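Local coordinates for protein GTPase HflX (PDB 2QTF) that hydrolyses GTP, associates with the 50S ribosomal subunit and may act in protein synthesis or ribosome biogenesis, at residues K40-Q44 with L60-L66. Sequence-based numbering, arbitrary orientation.
Sequences KFYIQ and LIIFEQL
The ring of Tyr42 meets Leu66 and Ile62 in a contact that illustrates how a loop is held by apolar contacts against an internal strand of a parallel sheet and the turn that follows it. Methyl CD2 of Leu66 sits over one face of the Tyr42 ring in a CH-pi contact, 4.0 Å from the ring centroid and 26° off the normal. It is displaced toward the rim, coming within 3.6 Å of Tyr42 CG. Ile62 approaches the same ring obliquely: its CG2 lies 3.6 Å from Tyr42 CE2, the two side chains sliding past each other in opposite directions. With CG anti to the backbone nitrogen (chi1 -174°), the ring lies against Ile62 and Leu66, and Tyr42 OH ends 3.7 Å from Glu64 CG. Glu64 itself bends at chi2 and turns its carboxylate back on its own chain, where Gln65 N donates to Glu64 OE2, 2.7 Å away.

Ile43 continues the apolar surface. Ile43 CG2 packs 3.9 Å from Ile62 CD1, while Ile43 CD1 meets Leu60 CD2 tip to tip.

Farther out, His70 stacks edge-to-face with Tyr42, and Phe7 of strand 2-7 and Ile51 of helix 45-52 pack on both Ile43 and Leu60. Backbone bonds to the neighbouring strands hold residues 60-62 in place, and Asp85 accepts the N-H of Leu66 just past an inverse gamma turn centred on Phe63. Within the GTP-binding GTPase N-terminal region, the contact thus joins the loop between strand 25-31 and helix 45-52 to strand 59-62 of the four-stranded parallel sheet.

No hydrogen bond joins the two segments. The largely buried contact, away from the annotated GTP site, therefore rests on van der Waals packing and one CH-pi interaction, and its directionality is probably weak.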
loop_
_atom_site.group_PDB
_atom_site.type_symbol
_atom_site.label_atom_id
_atom_site.label_comp_id
_atom_site.label_asym_id
_atom_site.label_seq_id
_atom_site.Cartn_x
_atom_site.Cartn_y
_atom_site.Cartn_z
ATOM N N LYS A 40 -22.194 4.967 -20.683
ATOM C CA LYS A 40 -20.962 4.993 -21.429
ATOM C C LYS A 40 -19.768 5.382 -20.594
ATOM O O LYS A 40 -18.725 4.742 -20.706
ATOM C CB LYS A 40 -21.036 5.924 -22.652
ATOM C CG LYS A 40 -22.150 5.570 -23.662
ATOM C CD LYS A 40 -22.236 6.657 -24.754
ATOM C CE LYS A 40 -20.896 6.751 -25.629
ATOM N NZ LYS A 40 -20.802 7.810 -26.752
ATOM N N PHE A 41 -19.885 6.432 -19.774
ATOM C CA PHE A 41 -18.684 7.037 -19.212
ATOM C C PHE A 41 -18.558 6.843 -17.734
ATOM O O PHE A 41 -17.610 7.352 -17.094
ATOM C CB PHE A 41 -18.740 8.529 -19.502
ATOM C CG PHE A 41 -18.826 8.835 -20.992
ATOM C CD1 PHE A 41 -17.700 8.707 -21.809
ATOM C CD2 PHE A 41 -20.061 9.224 -21.542
ATOM C CE1 PHE A 41 -17.742 9.009 -23.252
ATOM C CE2 PHE A 41 -20.159 9.508 -22.906
ATOM C CZ PHE A 41 -18.995 9.415 -23.793
ATOM N N TYR A 42 -19.556 6.186 -17.167
ATOM C CA TYR A 42 -19.602 5.980 -15.681
ATOM C C TYR A 42 -19.800 7.312 -14.926
ATOM O O TYR A 42 -20.879 7.578 -14.269
ATOM C CB TYR A 42 -18.302 5.196 -15.149
ATOM C CG TYR A 42 -18.467 4.885 -13.680
ATOM C CD1 TYR A 42 -19.314 3.850 -13.286
ATOM C CD2 TYR A 42 -18.000 5.706 -12.745
ATOM C CE1 TYR A 42 -19.562 3.617 -11.954
ATOM C CE2 TYR A 42 -18.210 5.491 -11.362
ATOM C CZ TYR A 42 -19.021 4.459 -11.002
ATOM O OH TYR A 42 -19.279 4.247 -9.683
ATOM N N ILE A 43 -18.773 8.175 -14.952
ATOM C CA ILE A 43 -18.956 9.491 -14.395
ATOM C C ILE A 43 -19.776 10.366 -15.395
ATOM O O ILE A 43 -19.972 9.952 -16.514
ATOM C CB ILE A 43 -17.604 10.215 -14.000
ATOM C CG1 ILE A 43 -16.763 10.455 -15.205
ATOM C CG2 ILE A 43 -16.817 9.298 -12.912
ATOM C CD1 ILE A 43 -15.523 11.449 -14.931
ATOM N N GLN A 44 -20.193 11.547 -14.981
ATOM C CA GLN A 44 -21.035 12.381 -15.845
ATOM C C GLN A 44 -20.193 12.987 -16.958
ATOM O O GLN A 44 -18.970 13.201 -16.801
ATOM C CB GLN A 44 -21.763 13.451 -14.992
ATOM C CG GLN A 44 -22.960 12.816 -14.023
ATOM C CD GLN A 44 -23.815 11.585 -14.587
ATOM O OE1 GLN A 44 -24.361 11.620 -15.708
ATOM N NE2 GLN A 44 -23.868 10.460 -13.797
ATOM N N LEU A 60 -7.460 10.320 -13.795
ATOM C CA LEU A 60 -8.791 10.070 -13.193
ATOM C C LEU A 60 -8.756 8.752 -12.410
ATOM O O LEU A 60 -8.316 7.772 -12.930
ATOM C CB LEU A 60 -9.826 9.949 -14.308
ATOM C CG LEU A 60 -11.236 9.537 -13.928
ATOM C CD1 LEU A 60 -11.804 10.456 -12.841
ATOM C CD2 LEU A 60 -12.132 9.497 -15.250
ATOM N N ILE A 61 -9.167 8.766 -11.142
ATOM C CA ILE A 61 -9.192 7.538 -10.385
ATOM C C ILE A 61 -10.611 7.287 -9.877
ATOM O O ILE A 61 -11.187 8.159 -9.234
ATOM C CB ILE A 61 -8.159 7.576 -9.173
ATOM C CG1 ILE A 61 -6.734 7.810 -9.741
ATOM C CG2 ILE A 61 -8.211 6.226 -8.366
ATOM C CD1 ILE A 61 -5.691 8.094 -8.627
ATOM N N ILE A 62 -11.147 6.116 -10.194
ATOM C CA ILE A 62 -12.502 5.756 -9.768
ATOM C C ILE A 62 -12.392 4.589 -8.800
ATOM O O ILE A 62 -11.883 3.528 -9.131
ATOM C CB ILE A 62 -13.383 5.483 -10.991
ATOM C CG1 ILE A 62 -13.564 6.823 -11.837
ATOM C CG2 ILE A 62 -14.734 4.944 -10.508
ATOM C CD1 ILE A 62 -14.021 6.531 -13.257
ATOM N N PHE A 63 -12.792 4.803 -7.557
ATOM C CA PHE A 63 -12.653 3.742 -6.606
ATOM C C PHE A 63 -13.807 2.756 -6.691
ATOM O O PHE A 63 -14.580 2.698 -5.772
ATOM C CB PHE A 63 -12.442 4.310 -5.187
ATOM C CG PHE A 63 -11.743 3.342 -4.258
ATOM C CD1 PHE A 63 -10.386 3.014 -4.426
ATOM C CD2 PHE A 63 -12.471 2.692 -3.246
ATOM C CE1 PHE A 63 -9.773 2.079 -3.530
ATOM C CE2 PHE A 63 -11.874 1.794 -2.345
ATOM C CZ PHE A 63 -10.536 1.486 -2.474
ATOM N N GLU A 64 -13.866 1.965 -7.762
ATOM C CA GLU A 64 -14.888 0.954 -8.013
ATOM C C GLU A 64 -14.245 0.058 -9.039
ATOM O O GLU A 64 -13.228 0.434 -9.628
ATOM C CB GLU A 64 -16.110 1.604 -8.715
ATOM C CG GLU A 64 -17.446 1.473 -7.970
ATOM C CD GLU A 64 -17.819 0.051 -7.534
ATOM O OE1 GLU A 64 -18.701 -0.045 -6.639
ATOM O OE2 GLU A 64 -17.250 -0.960 -8.048
ATOM N N GLN A 65 -14.871 -1.049 -9.390
ATOM C CA GLN A 65 -14.406 -1.773 -10.503
ATOM C C GLN A 65 -15.195 -1.360 -11.740
ATOM O O GLN A 65 -16.440 -1.573 -11.765
ATOM C CB GLN A 65 -14.475 -3.282 -10.199
ATOM C CG GLN A 65 -13.928 -4.160 -11.302
ATOM C CD GLN A 65 -13.936 -5.662 -10.929
ATOM O OE1 GLN A 65 -13.934 -6.019 -9.732
ATOM N NE2 GLN A 65 -13.965 -6.546 -11.969
ATOM N N LEU A 66 -14.519 -0.857 -12.777
ATOM C CA LEU A 66 -15.182 -0.370 -14.049
ATOM C C LEU A 66 -15.403 -1.526 -14.972
ATOM O O LEU A 66 -14.569 -2.416 -15.063
ATOM C CB LEU A 66 -14.367 0.721 -14.849
ATOM C CG LEU A 66 -14.229 2.061 -14.206
ATOM C CD1 LEU A 66 -13.318 3.032 -15.003
ATOM C CD2 LEU A 66 -15.664 2.677 -13.860
#